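Local coordinates for selenium-binding protein (PDB 2ECE), which is of unknown cellular role but possibly binds selenium, and folds as a beta propeller of seven blades, at residues N88-I93 and D170-E175; Q187-D192 and W207-T212; A371-G376 and L429-E434. All blocks are in the same frame, centred on the assembly; numbering follows the deposited sequence.

Contact 1: N88-I93 and D170-E175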
ATOM      1  N   ASN A  88      15.179  -1.953  20.793  1.00 32.21           N
ATOM      2  CA  ASN A  88      16.246  -2.381  19.900  1.00 33.04           C
ATOM      3  C   ASN A  88      16.475  -1.408  18.745  1.00 33.84           C
ATOM      4  O   ASN A  88      17.201  -1.720  17.797  1.00 35.48           O
ATOM      5  CB  ASN A  88      15.936  -3.779  19.352  1.00 32.48           C
ATOM      6  CG  ASN A  88      14.719  -3.797  18.443  1.00 32.15           C
ATOM      7  OD1 ASN A  88      13.776  -3.029  18.631  1.00 30.02           O
ATOM      8  ND2 ASN A  88      14.729  -4.696  17.458  1.00 32.03           N
ATOM      9  N   GLY A  89      15.861  -0.231  18.828  1.00 33.44           N
ATOM     10  CA  GLY A  89      16.024   0.757  17.776  1.00 34.42           C
ATOM     11  C   GLY A  89      17.462   1.218  17.641  1.00 35.92           C
ATOM     12  O   GLY A  89      18.102   1.570  18.633  1.00 36.42           O
ATOM     13  N   LYS A  90      17.978   1.221  16.416  1.00 38.04           N
ATOM     14  CA  LYS A  90      19.357   1.634  16.182  1.00 39.90           C
ATOM     15  C   LYS A  90      19.595   3.117  16.422  1.00 40.95           C
ATOM     16  O   LYS A  90      18.687   3.938  16.280  1.00 41.00           O
ATOM     17  CB  LYS A  90      19.805   1.254  14.772  1.00 38.85           C
ATOM     18  CG  LYS A  90      20.169  -0.212  14.648  1.00 39.36           C
ATOM     19  CD  LYS A  90      21.016  -0.459  13.410  1.00 39.90           C
ATOM     20  CE  LYS A  90      21.716  -1.812  13.465  1.00 40.19           C
ATOM     21  NZ  LYS A  90      20.778  -2.964  13.427  1.00 39.86           N
ATOM     22  N   PRO A  91      20.836   3.476  16.785  1.00 42.18           N
ATOM     23  CA  PRO A  91      21.217   4.860  17.060  1.00 42.19           C
ATOM     24  C   PRO A  91      21.546   5.728  15.852  1.00 41.35           C
ATOM     25  O   PRO A  91      22.034   5.253  14.823  1.00 41.56           O
ATOM     26  CB  PRO A  91      22.418   4.690  17.977  1.00 42.83           C
ATOM     27  CG  PRO A  91      23.122   3.541  17.327  1.00 42.76           C
ATOM     28  CD  PRO A  91      21.973   2.569  17.043  1.00 42.62           C
ATOM     29  N   ASN A  92      21.264   7.013  16.009  1.00 40.82           N
ATOM     30  CA  ASN A  92      21.533   8.030  15.004  1.00 40.92           C
ATOM     31  C   ASN A  92      20.896   7.881  13.630  1.00 39.18           C
ATOM     32  O   ASN A  92      21.512   8.228  12.623  1.00 40.93           O
ATOM     33  CB  ASN A  92      23.047   8.205  14.844  1.00 41.28           C
ATOM     34  CG  ASN A  92      23.729   8.543  16.153  1.00 42.94           C
ATOM     35  OD1 ASN A  92      23.270   9.414  16.895  1.00 43.12           O
ATOM     36  ND2 ASN A  92      24.831   7.859  16.446  1.00 44.17           N
ATOM     37  N   ILE A  93      19.679   7.353  13.569  1.00 37.27           N
ATOM     38  CA  ILE A  93      18.999   7.265  12.285  1.00 34.40           C
ATOM     39  C   ILE A  93      17.875   8.287  12.378  1.00 32.94           C
ATOM     40  O   ILE A  93      17.342   8.526  13.456  1.00 33.31           O
ATOM     41  CB  ILE A  93      18.424   5.854  11.995  1.00 34.40           C
ATOM     42  CG1 ILE A  93      17.528   5.383  13.140  1.00 35.37           C
ATOM     43  CG2 ILE A  93      19.561   4.881  11.742  1.00 34.99           C
ATOM     44  CD1 ILE A  93      16.867   4.035  12.874  1.00 34.89           C
ATOM     45  N   ASP A 170      20.701  -2.304   4.834  1.00 27.39           N
ATOM     46  CA  ASP A 170      21.404  -1.767   5.985  1.00 26.96           C
ATOM     47  C   ASP A 170      20.955  -0.328   6.264  1.00 26.65           C
ATOM     48  O   ASP A 170      20.856   0.480   5.341  1.00 25.27           O
ATOM     49  CB  ASP A 170      22.900  -1.792   5.706  1.00 29.67           C
ATOM     50  CG  ASP A 170      23.708  -1.428   6.912  1.00 31.13           C
ATOM     51  OD1 ASP A 170      24.060  -2.345   7.685  1.00 34.84           O
ATOM     52  OD2 ASP A 170      23.976  -0.222   7.092  1.00 32.58           O
ATOM     53  N   HIS A 171      20.699  -0.015   7.534  1.00 27.08           N
ATOM     54  CA  HIS A 171      20.254   1.325   7.938  1.00 29.30           C
ATOM     55  C   HIS A 171      21.239   2.448   7.628  1.00 31.43           C
ATOM     56  O   HIS A 171      20.840   3.609   7.502  1.00 31.08           O
ATOM     57  CB  HIS A 171      19.982   1.376   9.444  1.00 29.75           C
ATOM     58  CG  HIS A 171      18.541   1.226   9.815  1.00 29.01           C
ATOM     59  ND1 HIS A 171      17.534   1.931   9.193  1.00 29.17           N
ATOM     60  CD2 HIS A 171      17.946   0.492  10.784  1.00 28.05           C
ATOM     61  CE1 HIS A 171      16.378   1.637   9.763  1.00 29.54           C
ATOM     62  NE2 HIS A 171      16.600   0.766  10.731  1.00 28.59           N
ATOM     63  N   TYR A 172      22.519   2.109   7.516  1.00 31.81           N
ATOM     64  CA  TYR A 172      23.542   3.121   7.278  1.00 32.45           C
ATOM     65  C   TYR A 172      24.053   3.248   5.853  1.00 32.28           C
ATOM     66  O   TYR A 172      24.175   4.358   5.336  1.00 31.57           O
ATOM     67  CB  TYR A 172      24.708   2.882   8.237  1.00 34.81           C
ATOM     68  CG  TYR A 172      24.263   2.863   9.679  1.00 35.73           C
ATOM     69  CD1 TYR A 172      24.161   1.665  10.385  1.00 36.54           C
ATOM     70  CD2 TYR A 172      23.896   4.043  10.325  1.00 37.43           C
ATOM     71  CE1 TYR A 172      23.703   1.644  11.704  1.00 38.65           C
ATOM     72  CE2 TYR A 172      23.433   4.034  11.638  1.00 38.78           C
ATOM     73  CZ  TYR A 172      23.339   2.833  12.323  1.00 39.67           C
ATOM     74  OH  TYR A 172      22.893   2.830  13.626  1.00 40.36           O
ATOM     75  N   SER A 173      24.336   2.122   5.208  1.00 32.06           N
ATOM     76  CA  SER A 173      24.843   2.151   3.843  1.00 31.54           C
ATOM     77  C   SER A 173      23.719   2.039   2.827  1.00 31.15           C
ATOM     78  O   SER A 173      23.883   2.413   1.663  1.00 29.25           O
ATOM     79  CB  SER A 173      25.831   1.006   3.630  1.00 32.27           C
ATOM     80  OG  SER A 173      25.182  -0.247   3.768  1.00 33.34           O
ATOM     81  N   PHE A 174      22.576   1.527   3.281  1.00 29.90           N
ATOM     82  CA  PHE A 174      21.416   1.332   2.422  1.00 29.55           C
ATOM     83  C   PHE A 174      21.702   0.219   1.423  1.00 30.29           C
ATOM     84  O   PHE A 174      20.974   0.050   0.448  1.00 31.65           O
ATOM     85  CB  PHE A 174      21.066   2.619   1.666  1.00 28.45           C
ATOM     86  CG  PHE A 174      20.660   3.755   2.560  1.00 28.03           C
ATOM     87  CD1 PHE A 174      21.304   4.984   2.480  1.00 27.93           C
ATOM     88  CD2 PHE A 174      19.643   3.593   3.495  1.00 28.73           C
ATOM     89  CE1 PHE A 174      20.941   6.034   3.321  1.00 29.08           C
ATOM     90  CE2 PHE A 174      19.273   4.635   4.339  1.00 28.22           C
ATOM     91  CZ  PHE A 174      19.923   5.856   4.252  1.00 28.39           C
ATOM     92  N   GLU A 175      22.769  -0.535   1.667  1.00 29.40           N
ATOM     93  CA  GLU A 175      23.152  -1.632   0.782  1.00 29.71           C
ATOM     94  C   GLU A 175      22.349  -2.874   1.151  1.00 27.42           C
ATOM     95  O   GLU A 175      22.032  -3.085   2.319  1.00 25.33           O
ATOM     96  CB  GLU A 175      24.650  -1.926   0.922  1.00 31.88           C
ATOM     97  CG  GLU A 175      25.561  -0.774   0.507  1.00 36.06           C
ATOM     98  CD  GLU A 175      25.779  -0.692  -0.997  1.00 37.96           C
ATOM     99  OE1 GLU A 175      25.032  -1.346  -1.757  1.00 38.04           O
ATOM    100  OE2 GLU A 175      26.700   0.042  -1.418  1.00 41.01           O
TER

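Contact 2: Q187-D192 and W207-T212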
ATOM      1  N   GLN A 187       5.918 -21.336   2.682  1.00 22.61           N
ATOM      2  CA  GLN A 187       5.544 -20.043   2.110  1.00 21.06           C
ATOM      3  C   GLN A 187       6.273 -19.943   0.771  1.00 20.69           C
ATOM      4  O   GLN A 187       7.466 -20.246   0.681  1.00 20.32           O
ATOM      5  CB  GLN A 187       5.974 -18.895   3.031  1.00 20.41           C
ATOM      6  CG  GLN A 187       5.881 -17.509   2.383  1.00 20.08           C
ATOM      7  CD  GLN A 187       7.168 -17.108   1.675  1.00 20.58           C
ATOM      8  OE1 GLN A 187       7.144 -16.527   0.586  1.00 22.17           O
ATOM      9  NE2 GLN A 187       8.297 -17.405   2.298  1.00 18.86           N
ATOM     10  N   TYR A 188       5.562 -19.522  -0.267  1.00 20.58           N
ATOM     11  CA  TYR A 188       6.157 -19.407  -1.595  1.00 21.62           C
ATOM     12  C   TYR A 188       5.793 -18.065  -2.232  1.00 20.85           C
ATOM     13  O   TYR A 188       6.659 -17.351  -2.747  1.00 20.43           O
ATOM     14  CB  TYR A 188       5.678 -20.585  -2.452  1.00 23.42           C
ATOM     15  CG  TYR A 188       6.214 -20.632  -3.862  1.00 24.35           C
ATOM     16  CD1 TYR A 188       5.519 -20.033  -4.912  1.00 23.77           C
ATOM     17  CD2 TYR A 188       7.407 -21.301  -4.154  1.00 25.38           C
ATOM     18  CE1 TYR A 188       5.988 -20.099  -6.220  1.00 24.60           C
ATOM     19  CE2 TYR A 188       7.889 -21.370  -5.461  1.00 25.04           C
ATOM     20  CZ  TYR A 188       7.172 -20.769  -6.487  1.00 25.54           C
ATOM     21  OH  TYR A 188       7.638 -20.834  -7.778  1.00 25.33           O
ATOM     22  N   LEU A 189       4.512 -17.722  -2.185  1.00 20.35           N
ATOM     23  CA  LEU A 189       4.025 -16.459  -2.729  1.00 20.63           C
ATOM     24  C   LEU A 189       4.255 -15.323  -1.727  1.00 20.74           C
ATOM     25  O   LEU A 189       4.495 -15.563  -0.544  1.00 21.70           O
ATOM     26  CB  LEU A 189       2.531 -16.574  -3.035  1.00 20.23           C
ATOM     27  CG  LEU A 189       2.040 -16.794  -4.473  1.00 23.47           C
ATOM     28  CD1 LEU A 189       3.085 -17.476  -5.338  1.00 19.86           C
ATOM     29  CD2 LEU A 189       0.749 -17.598  -4.414  1.00 19.81           C
ATOM     30  N   ALA A 190       4.175 -14.084  -2.205  1.00 20.23           N
ATOM     31  CA  ALA A 190       4.374 -12.920  -1.347  1.00 19.99           C
ATOM     32  C   ALA A 190       3.652 -11.719  -1.943  1.00 19.22           C
ATOM     33  O   ALA A 190       3.081 -11.807  -3.035  1.00 17.58           O
ATOM     34  CB  ALA A 190       5.878 -12.601  -1.227  1.00 18.75           C
ATOM     35  N   TYR A 191       3.646 -10.618  -1.193  1.00 18.64           N
ATOM     36  CA  TYR A 191       3.066  -9.358  -1.674  1.00 18.64           C
ATOM     37  C   TYR A 191       3.346  -8.233  -0.676  1.00 17.53           C
ATOM     38  O   TYR A 191       4.252  -7.424  -0.872  1.00 16.32           O
ATOM     39  CB  TYR A 191       1.559  -9.478  -1.833  1.00 16.59           C
ATOM     40  CG  TYR A 191       0.913  -8.212  -2.361  1.00 16.85           C
ATOM     41  CD1 TYR A 191       0.220  -7.327  -1.526  1.00 17.11           C
ATOM     42  CD2 TYR A 191       1.063  -7.866  -3.702  1.00 19.14           C
ATOM     43  CE1 TYR A 191      -0.301  -6.117  -2.031  1.00 17.53           C
ATOM     44  CE2 TYR A 191       0.556  -6.677  -4.210  1.00 18.90           C
ATOM     45  CZ  TYR A 191      -0.122  -5.808  -3.375  1.00 18.09           C
ATOM     46  OH  TYR A 191      -0.616  -4.640  -3.898  1.00 18.04           O
ATOM     47  N   ASP A 192       2.706  -8.324   0.482  1.00 17.43           N
ATOM     48  CA  ASP A 192       2.859  -7.282   1.498  1.00 16.64           C
ATOM     49  C   ASP A 192       3.290  -7.929   2.802  1.00 16.71           C
ATOM     50  O   ASP A 192       3.349  -9.153   2.908  1.00 17.09           O
ATOM     51  CB  ASP A 192       1.537  -6.504   1.695  1.00 15.90           C
ATOM     52  CG  ASP A 192       1.698  -5.302   2.621  1.00 16.27           C
ATOM     53  OD1 ASP A 192       2.724  -4.594   2.506  1.00 15.07           O
ATOM     54  OD2 ASP A 192       0.794  -5.058   3.450  1.00 16.63           O
ATOM     55  N   TRP A 207       0.134 -12.627  -3.423  1.00 18.39           N
ATOM     56  CA  TRP A 207      -0.522 -12.169  -4.639  1.00 20.13           C
ATOM     57  C   TRP A 207      -0.237 -13.266  -5.664  1.00 20.28           C
ATOM     58  O   TRP A 207      -0.988 -14.232  -5.752  1.00 21.21           O
ATOM     59  CB  TRP A 207       0.048 -10.825  -5.095  1.00 18.23           C
ATOM     60  CG  TRP A 207      -0.721 -10.180  -6.222  1.00 18.87           C
ATOM     61  CD1 TRP A 207      -2.043 -10.366  -6.531  1.00 19.10           C
ATOM     62  CD2 TRP A 207      -0.238  -9.173  -7.124  1.00 18.67           C
ATOM     63  NE1 TRP A 207      -2.412  -9.529  -7.561  1.00 19.85           N
ATOM     64  CE2 TRP A 207      -1.326  -8.787  -7.943  1.00 19.67           C
ATOM     65  CE3 TRP A 207       1.004  -8.554  -7.313  1.00 18.00           C
ATOM     66  CZ2 TRP A 207      -1.206  -7.812  -8.938  1.00 19.81           C
ATOM     67  CZ3 TRP A 207       1.123  -7.582  -8.305  1.00 18.95           C
ATOM     68  CH2 TRP A 207       0.024  -7.220  -9.103  1.00 21.07           C
ATOM     69  N   ALA A 208       0.862 -13.130  -6.402  1.00 21.65           N
ATOM     70  CA  ALA A 208       1.270 -14.115  -7.404  1.00 22.96           C
ATOM     71  C   ALA A 208       2.696 -13.751  -7.799  1.00 23.70           C
ATOM     72  O   ALA A 208       3.144 -12.654  -7.487  1.00 23.21           O
ATOM     73  CB  ALA A 208       0.350 -14.053  -8.620  1.00 22.85           C
ATOM     74  N   VAL A 209       3.411 -14.656  -8.468  1.00 22.33           N
ATOM     75  CA  VAL A 209       4.785 -14.361  -8.870  1.00 21.76           C
ATOM     76  C   VAL A 209       4.807 -13.431 -10.078  1.00 22.53           C
ATOM     77  O   VAL A 209       3.804 -13.281 -10.775  1.00 23.41           O
ATOM     78  CB  VAL A 209       5.578 -15.646  -9.216  1.00 21.65           C
ATOM     79  CG1 VAL A 209       5.563 -16.602  -8.032  1.00 20.73           C
ATOM     80  CG2 VAL A 209       5.007 -16.299 -10.464  1.00 20.49           C
ATOM     81  N   PRO A 210       5.953 -12.778 -10.330  1.00 22.35           N
ATOM     82  CA  PRO A 210       6.110 -11.855 -11.458  1.00 24.24           C
ATOM     83  C   PRO A 210       5.648 -12.424 -12.793  1.00 25.71           C
ATOM     84  O   PRO A 210       4.887 -11.785 -13.520  1.00 25.93           O
ATOM     85  CB  PRO A 210       7.607 -11.562 -11.447  1.00 23.63           C
ATOM     86  CG  PRO A 210       7.902 -11.551  -9.979  1.00 23.36           C
ATOM     87  CD  PRO A 210       7.172 -12.794  -9.504  1.00 22.13           C
ATOM     88  N   ASN A 211       6.107 -13.627 -13.116  1.00 26.73           N
ATOM     89  CA  ASN A 211       5.732 -14.239 -14.382  1.00 28.07           C
ATOM     90  C   ASN A 211       4.233 -14.470 -14.528  1.00 27.98           C
ATOM     91  O   ASN A 211       3.752 -14.766 -15.621  1.00 28.92           O
ATOM     92  CB  ASN A 211       6.515 -15.543 -14.592  1.00 28.45           C
ATOM     93  CG  ASN A 211       7.997 -15.288 -14.801  1.00 29.65           C
ATOM     94  OD1 ASN A 211       8.386 -14.191 -15.201  1.00 29.98           O
ATOM     95  ND2 ASN A 211       8.829 -16.294 -14.541  1.00 30.87           N
ATOM     96  N   THR A 212       3.487 -14.320 -13.437  1.00 27.73           N
ATOM     97  CA  THR A 212       2.037 -14.490 -13.495  1.00 27.10           C
ATOM     98  C   THR A 212       1.315 -13.154 -13.696  1.00 27.20           C
ATOM     99  O   THR A 212       0.392 -13.052 -14.510  1.00 25.03           O
ATOM    100  CB  THR A 212       1.475 -15.120 -12.196  1.00 28.07           C
ATOM    101  OG1 THR A 212       1.932 -16.474 -12.068  1.00 29.36           O
ATOM    102  CG2 THR A 212      -0.053 -15.093 -12.212  1.00 24.98           C
TER

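Contact 3: A371-G376 and L429-E434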
ATOM      1  N   ALA A 371     -18.293   7.970 -11.631  1.00 33.08           N
ATOM      2  CA  ALA A 371     -18.486   9.235 -10.933  1.00 32.17           C
ATOM      3  C   ALA A 371     -17.382  10.259 -11.150  1.00 32.48           C
ATOM      4  O   ALA A 371     -16.204   9.979 -10.918  1.00 32.89           O
ATOM      5  CB  ALA A 371     -18.656   8.971  -9.437  1.00 32.24           C
ATOM      6  N   ASP A 372     -17.771  11.449 -11.601  1.00 30.75           N
ATOM      7  CA  ASP A 372     -16.814  12.523 -11.814  1.00 31.63           C
ATOM      8  C   ASP A 372     -16.616  13.241 -10.489  1.00 30.90           C
ATOM      9  O   ASP A 372     -17.390  13.053  -9.555  1.00 30.93           O
ATOM     10  CB  ASP A 372     -17.317  13.515 -12.865  1.00 33.70           C
ATOM     11  CG  ASP A 372     -17.289  12.942 -14.269  1.00 35.46           C
ATOM     12  OD1 ASP A 372     -16.511  11.994 -14.514  1.00 36.60           O
ATOM     13  OD2 ASP A 372     -18.028  13.455 -15.131  1.00 38.37           O
ATOM     14  N   HIS A 373     -15.576  14.060 -10.410  1.00 31.45           N
ATOM     15  CA  HIS A 373     -15.281  14.805  -9.191  1.00 31.84           C
ATOM     16  C   HIS A 373     -16.296  15.936  -9.029  1.00 33.13           C
ATOM     17  O   HIS A 373     -16.719  16.543 -10.014  1.00 32.62           O
ATOM     18  CB  HIS A 373     -13.858  15.368  -9.278  1.00 30.25           C
ATOM     19  CG  HIS A 373     -13.310  15.853  -7.971  1.00 31.98           C
ATOM     20  ND1 HIS A 373     -13.531  17.128  -7.494  1.00 32.24           N
ATOM     21  CD2 HIS A 373     -12.543  15.232  -7.043  1.00 31.84           C
ATOM     22  CE1 HIS A 373     -12.921  17.272  -6.332  1.00 32.12           C
ATOM     23  NE2 HIS A 373     -12.315  16.136  -6.034  1.00 31.82           N
ATOM     24  N   PRO A 374     -16.714  16.224  -7.785  1.00 33.33           N
ATOM     25  CA  PRO A 374     -17.683  17.297  -7.539  1.00 33.96           C
ATOM     26  C   PRO A 374     -17.275  18.653  -8.118  1.00 33.92           C
ATOM     27  O   PRO A 374     -18.128  19.494  -8.399  1.00 34.29           O
ATOM     28  CB  PRO A 374     -17.805  17.317  -6.008  1.00 34.24           C
ATOM     29  CG  PRO A 374     -16.537  16.652  -5.535  1.00 35.30           C
ATOM     30  CD  PRO A 374     -16.366  15.542  -6.529  1.00 32.95           C
ATOM     31  N   ALA A 375     -15.973  18.861  -8.297  1.00 34.14           N
ATOM     32  CA  ALA A 375     -15.468  20.114  -8.854  1.00 33.43           C
ATOM     33  C   ALA A 375     -15.601  20.127 -10.381  1.00 33.71           C
ATOM     34  O   ALA A 375     -15.444  21.170 -11.016  1.00 35.21           O
ATOM     35  CB  ALA A 375     -14.015  20.309  -8.458  1.00 33.66           C
ATOM     36  N   GLY A 376     -15.882  18.964 -10.961  1.00 32.99           N
ATOM     37  CA  GLY A 376     -16.041  18.873 -12.402  1.00 31.35           C
ATOM     38  C   GLY A 376     -15.063  17.960 -13.129  1.00 31.84           C
ATOM     39  O   GLY A 376     -15.352  17.496 -14.237  1.00 29.15           O
ATOM     40  N   LEU A 429     -17.752  10.740   5.756  1.00 32.40           N
ATOM     41  CA  LEU A 429     -16.741  10.869   4.700  1.00 32.22           C
ATOM     42  C   LEU A 429     -17.239  11.787   3.581  1.00 31.36           C
ATOM     43  O   LEU A 429     -18.288  11.532   2.993  1.00 32.17           O
ATOM     44  CB  LEU A 429     -16.434   9.497   4.095  1.00 31.12           C
ATOM     45  CG  LEU A 429     -15.015   8.917   4.082  1.00 32.67           C
ATOM     46  CD1 LEU A 429     -14.918   7.938   2.917  1.00 29.21           C
ATOM     47  CD2 LEU A 429     -13.969  10.009   3.943  1.00 29.34           C
ATOM     48  N   GLU A 430     -16.484  12.841   3.283  1.00 30.85           N
ATOM     49  CA  GLU A 430     -16.852  13.779   2.220  1.00 32.31           C
ATOM     50  C   GLU A 430     -15.668  14.027   1.291  1.00 31.73           C
ATOM     51  O   GLU A 430     -14.512  13.956   1.711  1.00 31.56           O
ATOM     52  CB  GLU A 430     -17.279  15.132   2.806  1.00 34.28           C
ATOM     53  CG  GLU A 430     -18.551  15.130   3.652  1.00 37.48           C
ATOM     54  CD  GLU A 430     -19.796  14.799   2.849  1.00 38.97           C
ATOM     55  OE1 GLU A 430     -19.861  15.177   1.658  1.00 37.30           O
ATOM     56  OE2 GLU A 430     -20.716  14.172   3.420  1.00 41.15           O
ATOM     57  N   ILE A 431     -15.959  14.326   0.029  1.00 30.21           N
ATOM     58  CA  ILE A 431     -14.915  14.619  -0.945  1.00 29.64           C
ATOM     59  C   ILE A 431     -14.583  16.099  -0.823  1.00 29.93           C
ATOM     60  O   ILE A 431     -15.479  16.939  -0.853  1.00 30.35           O
ATOM     61  CB  ILE A 431     -15.393  14.369  -2.393  1.00 28.51           C
ATOM     62  CG1 ILE A 431     -15.823  12.915  -2.572  1.00 26.36           C
ATOM     63  CG2 ILE A 431     -14.286  14.706  -3.370  1.00 28.96           C
ATOM     64  CD1 ILE A 431     -16.581  12.669  -3.871  1.00 23.45           C
ATOM     65  N   ASP A 432     -13.309  16.433  -0.671  1.00 30.40           N
ATOM     66  CA  ASP A 432     -12.950  17.839  -0.589  1.00 31.01           C
ATOM     67  C   ASP A 432     -13.107  18.365  -2.010  1.00 32.06           C
ATOM     68  O   ASP A 432     -12.507  17.831  -2.939  1.00 31.08           O
ATOM     69  CB  ASP A 432     -11.505  18.018  -0.136  1.00 32.11           C
ATOM     70  CG  ASP A 432     -11.187  19.456   0.214  1.00 34.11           C
ATOM     71  OD1 ASP A 432     -11.514  19.873   1.342  1.00 37.07           O
ATOM     72  OD2 ASP A 432     -10.629  20.176  -0.639  1.00 34.08           O
ATOM     73  N   LYS A 433     -13.919  19.401  -2.176  1.00 33.07           N
ATOM     74  CA  LYS A 433     -14.168  19.981  -3.491  1.00 34.42           C
ATOM     75  C   LYS A 433     -12.982  20.772  -4.039  1.00 33.20           C
ATOM     76  O   LYS A 433     -12.654  20.672  -5.221  1.00 33.20           O
ATOM     77  CB  LYS A 433     -15.402  20.894  -3.429  1.00 36.34           C
ATOM     78  CG  LYS A 433     -15.779  21.532  -4.759  1.00 40.36           C
ATOM     79  CD  LYS A 433     -16.665  22.753  -4.546  1.00 44.89           C
ATOM     80  CE  LYS A 433     -17.020  23.429  -5.865  1.00 46.03           C
ATOM     81  NZ  LYS A 433     -15.809  23.853  -6.633  1.00 47.13           N
ATOM     82  N   GLU A 434     -12.333  21.542  -3.173  1.00 33.44           N
ATOM     83  CA  GLU A 434     -11.211  22.386  -3.571  1.00 33.85           C
ATOM     84  C   GLU A 434      -9.915  21.679  -3.970  1.00 32.47           C
ATOM     85  O   GLU A 434      -9.273  22.064  -4.951  1.00 32.99           O
ATOM     86  CB  GLU A 434     -10.906  23.392  -2.458  1.00 38.54           C
ATOM     87  CG  GLU A 434     -12.151  23.974  -1.792  1.00 44.41           C
ATOM     88  CD  GLU A 434     -12.693  23.084  -0.683  1.00 47.95           C
ATOM     89  OE1 GLU A 434     -12.050  23.005   0.390  1.00 50.55           O
ATOM     90  OE2 GLU A 434     -13.758  22.457  -0.881  1.00 50.08           O
TER
HETATM   91  O   HOH W   1     -10.370  16.249  -3.822  1.00 20.44           O

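Contact 1: N88-I93 and D170-E175
With chi1 of Tyr172 at -56°, CG stands anti to the carbonyl carbon and the ring reaches across to the loop 88-93; Ile93 answers from the other segment with CG1 in the crowded position between backbone N and carbonyl carbon (chi1 54°), which carries CD1 to the His171 ring. The contact joins neighbouring blades of the propeller at the surface. Residues 88-93 belong to the long loop before strand 97-101, and residues 170-175 form the tight turn linking strands 165-169 and 176-179 in the next blade; the disulfide Cys81-Cys145 also ties this long loop to that blade.

The turn is shaped by Asp170, whose OD2 accepts from Tyr172 N at 2.8 Å, met from above the carboxylate plane, and from Ser173 N at 3.0 Å through its anti lone pair. The first bond makes an Asx turn, and together the two fix the backbone from which Tyr172 projects. Ile93 CD1 sits over one face of the His171 imidazole, 4.0 Å from the ring centroid, in a CH-pi contact, while Lys90 CD approaches that ring at its edge. His171 NE2 is bonded to Gly146 O, and Lys90 NZ to Asp148 O, so the polar ends of both residues are engaged beside the apolar packing. Ile93 CG2 turns instead to Tyr172 CE2, at 4.0 Å. Tip to backbone, Tyr172 OH donates to Pro91 O at 2.8 Å, lying in the carbonyl plane on a lone pair with a C=O...donor angle of 143°.

Contact 2: Q187-D192 and W207-T212
A single backbone hydrogen bond spans the two segments: Trp207 N donates to Ala190 O at 3.1 Å, fairly straight (151° at the hydrogen) but well above the carbonyl plane, so no lone pair is squarely used.

Aromatic packing lies next to it. Tyr191 and Trp207 both hold CG anti to the backbone N, and their rings cross obliquely with planes at 75°. The closest approach of these two side chains is Tyr191 CD2 to Trp207 CB at 3.4 Å, and Tyr191 CE2 reaches Trp207 CE3 at 3.7 Å. Further aromatic residues, His141 beside Tyr191 and Trp405 and Tyr226 beside Trp207, extend this buried cluster. An alanine in place of Tyr191 would probably leave the indole less firmly positioned, having lost the ring that packs along Trp207 CB and CE3.

Within the beta propeller, the segments flank the first two strands of one blade, 193-196 and 201-204: residues 187-192 lead into the former and 207-212 follow the latter. Pairing continues past the strand ends as far as the Trp207-Ala190 bond; the touching parts then diverge, 121° apart, and 207-212 enters helix 210-213.

Apolar contacts lie at the other end. Leu189 CD1 meets Val209 CG1 at 3.8 Å, crossing at about a right angle, and Leu189 CG rests 4.0 Å from Ala208 CA. Tyr188 CE1 comes obliquely to Val209 CG1, also at 4.0 Å.

Contact 3: A371-G376 and L429-E434
Strand 429-438 is the last of the four strands in its propeller blade, and the contact sets it against the loop 371-376, which leads from the preceding blade into this one. The strand's first touching residue is Ile431, whose CB points toward the loop. Ile431 CG2, anti to the backbone N, touches both His373 NE2 (3.6 Å) and Pro374 CG (3.7 Å). The other branch of Ile431 brings CD1 to Pro374 CD at 3.9 Å. Leu421 and Val362 pack on the same isoleucine.

The CB of Asp432 points away from the loop, with OD2 bonding to Phe435 N, and the residue contributes its backbone instead. Water 1 donates to Asp432 O at 2.8 Å and lies 2.9 Å from His373 NE2, in the plane of the imidazole, bridging ring and strand.

At Lys433 the chain begins to turn a corner. Its carbonyl O faces both Ala375 CB and the edge of the His373 ring, where CE1 is 3.6 Å from Lys433 O and also close to Asp432 O.

The imidazole is held from its own side as well. A type I beta turn runs from His373 to Gly376, and within it Ala375 N donates to His373 ND1 at 3.1 Å (162°), while Pro374 CD lies over one ring face. Since ND1 acts as an acceptor, the doubly protonated, charged form of His373 is probably disfavoured, and the strand is then likely to be met by a neutral ring, through water and van der Waals contact.

Overall arrangement
The three contacts follow one another along the chain, with no nesting and no crossing. Contact 1 comes first and closes a loop of 76 intervening residues, tying the blade spanning residues 77-126 to the next, 140-179, at the surface. Contact 2 is far more local: only 14 residues separate its segments, and it joins the segment entering strand 193-196 to the one leaving strand 201-204 in the following blade, 193-245, in the interior. Contact 3, spanning 52 residues, fastens the linker after strand 357-363 to the last strand of the blade it enters. Contacts 1 and 3 lie on opposite sides of the chain's centre, their nearest atoms about 32 Å apart; nearest atoms of contacts 1 and 2 are about 17 Å apart.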